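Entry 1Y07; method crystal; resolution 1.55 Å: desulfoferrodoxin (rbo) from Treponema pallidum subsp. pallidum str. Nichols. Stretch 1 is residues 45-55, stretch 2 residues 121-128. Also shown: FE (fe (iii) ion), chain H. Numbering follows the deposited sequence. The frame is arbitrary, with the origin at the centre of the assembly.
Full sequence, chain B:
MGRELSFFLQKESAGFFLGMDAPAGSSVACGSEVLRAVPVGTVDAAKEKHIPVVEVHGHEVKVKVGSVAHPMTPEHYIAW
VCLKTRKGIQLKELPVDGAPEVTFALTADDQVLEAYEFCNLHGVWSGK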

# COMPACT_ATOMS: atom_id res chain seq x y z
N ALA B 45 -5.80 -9.03 26.91
CA ALA B 45 -7.24 -9.31 26.81
C ALA B 45 -7.86 -8.90 25.47
O ALA B 45 -8.86 -9.49 25.04
CB ALA B 45 -8.00 -8.64 27.95
N ALA B 46 -7.29 -7.88 24.82
CA ALA B 46 -7.72 -7.49 23.47
C ALA B 46 -7.15 -8.39 22.34
O ALA B 46 -7.63 -8.32 21.20
CB ALA B 46 -7.39 -5.99 23.19
N LYS B 47 -6.16 -9.23 22.67
CA LYS B 47 -5.42 -10.06 21.68
C LYS B 47 -6.33 -10.98 20.89
O LYS B 47 -6.16 -11.14 19.69
CB LYS B 47 -4.39 -10.98 22.34
CG LYS B 47 -2.96 -10.48 22.52
CD LYS B 47 -2.79 -8.99 22.52
CE LYS B 47 -1.34 -8.59 22.82
NZ LYS B 47 -0.84 -9.03 24.16
N GLU B 48 -7.27 -11.63 21.60
CA GLU B 48 -8.13 -12.65 20.99
C GLU B 48 -8.98 -12.12 19.82
O GLU B 48 -9.15 -12.81 18.81
CB GLU B 48 -9.06 -13.29 22.03
CG GLU B 48 -8.38 -14.35 22.89
CD GLU B 48 -9.35 -15.11 23.80
OE1 GLU B 48 -10.56 -15.24 23.46
OE2 GLU B 48 -8.88 -15.58 24.86
N LYS B 49 -9.56 -10.93 19.98
CA LYS B 49 -10.44 -10.37 18.98
C LYS B 49 -9.67 -9.46 18.00
O LYS B 49 -10.27 -9.00 17.03
CB LYS B 49 -11.59 -9.58 19.64
CG LYS B 49 -12.76 -10.45 20.16
CD LYS B 49 -13.34 -9.92 21.47
CE LYS B 49 -14.82 -9.54 21.37
NZ LYS B 49 -15.76 -10.68 21.60
N HIS B 50 -8.37 -9.23 18.21
CA HIS B 50 -7.66 -8.22 17.40
C HIS B 50 -6.39 -8.65 16.67
O HIS B 50 -6.09 -8.05 15.63
CB HIS B 50 -7.37 -6.91 18.19
CG HIS B 50 -8.60 -6.11 18.50
ND1 HIS B 50 -9.31 -6.28 19.68
CD2 HIS B 50 -9.27 -5.18 17.78
CE1 HIS B 50 -10.37 -5.48 19.66
NE2 HIS B 50 -10.40 -4.84 18.49
N ILE B 51 -5.65 -9.65 17.16
CA ILE B 51 -4.46 -10.12 16.42
C ILE B 51 -4.84 -10.87 15.13
O ILE B 51 -5.55 -11.86 15.19
CB ILE B 51 -3.54 -10.99 17.30
CG1 ILE B 51 -2.93 -10.13 18.40
CG2 ILE B 51 -2.48 -11.70 16.45
CD1 ILE B 51 -2.00 -10.84 19.22
N PRO B 52 -4.31 -10.43 13.97
CA PRO B 52 -4.59 -11.08 12.70
C PRO B 52 -3.98 -12.48 12.64
O PRO B 52 -2.82 -12.69 13.07
CB PRO B 52 -3.98 -10.12 11.64
CG PRO B 52 -3.14 -9.22 12.33
CD PRO B 52 -3.41 -9.29 13.80
N VAL B 53 -4.80 -13.44 12.21
CA VAL B 53 -4.37 -14.79 11.93
C VAL B 53 -4.17 -14.92 10.44
O VAL B 53 -5.07 -14.62 9.68
CB VAL B 53 -5.44 -15.84 12.44
CG1 VAL B 53 -5.19 -17.25 11.88
CG2 VAL B 53 -5.50 -15.87 13.97
N VAL B 54 -2.99 -15.41 10.04
CA VAL B 54 -2.61 -15.56 8.64
C VAL B 54 -2.66 -17.04 8.23
O VAL B 54 -2.16 -17.90 8.93
CB VAL B 54 -1.19 -14.92 8.38
CG1 VAL B 54 -0.78 -15.04 6.93
CG2 VAL B 54 -1.20 -13.44 8.83
N GLU B 55 -3.28 -17.32 7.09
CA GLU B 55 -3.47 -18.68 6.60
C GLU B 55 -3.14 -18.69 5.11
O GLU B 55 -3.88 -18.12 4.32
CB GLU B 55 -4.90 -19.15 6.80
CG GLU B 55 -5.31 -19.31 8.25
CD GLU B 55 -6.72 -19.83 8.41
OE1 GLU B 55 -7.48 -19.89 7.40
OE2 GLU B 55 -7.07 -20.19 9.56
N LEU B 121 -12.21 1.28 16.90
CA LEU B 121 -12.19 1.58 18.33
C LEU B 121 -10.89 1.19 19.06
O LEU B 121 -10.55 1.82 20.04
CB LEU B 121 -13.39 0.90 19.03
CG LEU B 121 -14.79 1.33 18.58
CD1 LEU B 121 -15.82 0.80 19.54
CD2 LEU B 121 -14.93 2.87 18.43
N HIS B 122 -10.19 0.16 18.60
CA HIS B 122 -9.03 -0.38 19.34
C HIS B 122 -7.66 -0.17 18.62
O HIS B 122 -6.60 -0.56 19.15
CB HIS B 122 -9.21 -1.88 19.63
CG HIS B 122 -10.35 -2.19 20.55
ND1 HIS B 122 -11.61 -2.54 20.10
CD2 HIS B 122 -10.42 -2.22 21.91
CE1 HIS B 122 -12.40 -2.76 21.13
NE2 HIS B 122 -11.71 -2.57 22.24
N GLY B 123 -7.66 0.45 17.45
CA GLY B 123 -6.41 0.76 16.77
C GLY B 123 -5.74 -0.40 16.00
O GLY B 123 -6.39 -1.38 15.64
N VAL B 124 -4.44 -0.27 15.75
CA VAL B 124 -3.76 -1.26 14.91
C VAL B 124 -3.16 -2.40 15.72
O VAL B 124 -2.62 -2.17 16.81
CB VAL B 124 -2.64 -0.63 14.06
CG1 VAL B 124 -2.02 -1.69 13.12
CG2 VAL B 124 -3.15 0.59 13.30
N TRP B 125 -3.22 -3.60 15.13
CA TRP B 125 -2.66 -4.85 15.65
C TRP B 125 -1.92 -5.66 14.57
O TRP B 125 -2.38 -5.79 13.42
CB TRP B 125 -3.77 -5.73 16.27
CG TRP B 125 -4.50 -5.04 17.38
CD1 TRP B 125 -5.44 -4.05 17.27
CD2 TRP B 125 -4.29 -5.24 18.78
NE1 TRP B 125 -5.85 -3.63 18.51
CE2 TRP B 125 -5.16 -4.35 19.46
CE3 TRP B 125 -3.49 -6.09 19.51
CZ2 TRP B 125 -5.23 -4.31 20.86
CZ3 TRP B 125 -3.54 -6.05 20.89
CH2 TRP B 125 -4.41 -5.15 21.56
N SER B 126 -0.79 -6.25 14.93
CA SER B 126 -0.05 -7.07 13.99
C SER B 126 0.06 -8.56 14.34
O SER B 126 0.07 -8.95 15.51
CB SER B 126 1.35 -6.50 13.78
OG SER B 126 2.15 -6.61 14.92
N GLY B 127 0.14 -9.38 13.29
CA GLY B 127 0.24 -10.82 13.42
C GLY B 127 0.94 -11.48 12.25
O GLY B 127 1.05 -10.90 11.16
N LYS B 128 1.43 -12.70 12.47
CA LYS B 128 2.14 -13.47 11.44
C LYS B 128 1.49 -14.84 11.20
O LYS B 128 1.30 -15.62 12.14
CB LYS B 128 3.65 -13.61 11.76
CG LYS B 128 4.05 -13.63 13.24
CD LYS B 128 5.37 -14.39 13.49
CE LYS B 128 5.17 -15.64 14.40
NZ LYS B 128 6.45 -16.23 14.90
FE FE H . -12.16 -3.46 18.25
O HOH W 1 -0.94 -16.93 11.78

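W125 and H50 dominate this contact, in which no direct hydrogen bond joins the two stretches. The indole of W125 packs against A46, K47, H50 and I51, in and around a weakly bonded helix, and the CB of H50 sits almost exactly on the normal of its five-membered ring, 3.4 Å from the centroid, in a CH-pi contact. The imidazole of H50 continues this packing as an offset stack on the same ring (centroids 4.7 Å apart, planes at 27°). Farther along the indole, A46 CB approaches W125 CH2 at 3.5 Å and K47 CD approaches W125 CZ3 at 3.4 Å, so the aliphatic part of the lysine serves as apolar cover.

Both nitrogens of the H50 ring are engaged. ND1 of H50 donates to A46 O (3.0 Å), which helps fix the ring, while NE2 of H50 binds FE at 2.3 Å. H122 ND1 binds the same ion at 2.1 Å; the 3.1 Å separation of H50 NE2 and H122 ND1 therefore reflects shared coordination.

P52 extends the contact along the backbone, its CG 3.4 Å from G127 N. A CB on G127 would clash with P52 O, so the absence of a side chain permits this approach. Beyond it, water 1 bridges the stretches, accepting from V54 N (3.1 Å) and donating to K128 O (2.6 Å).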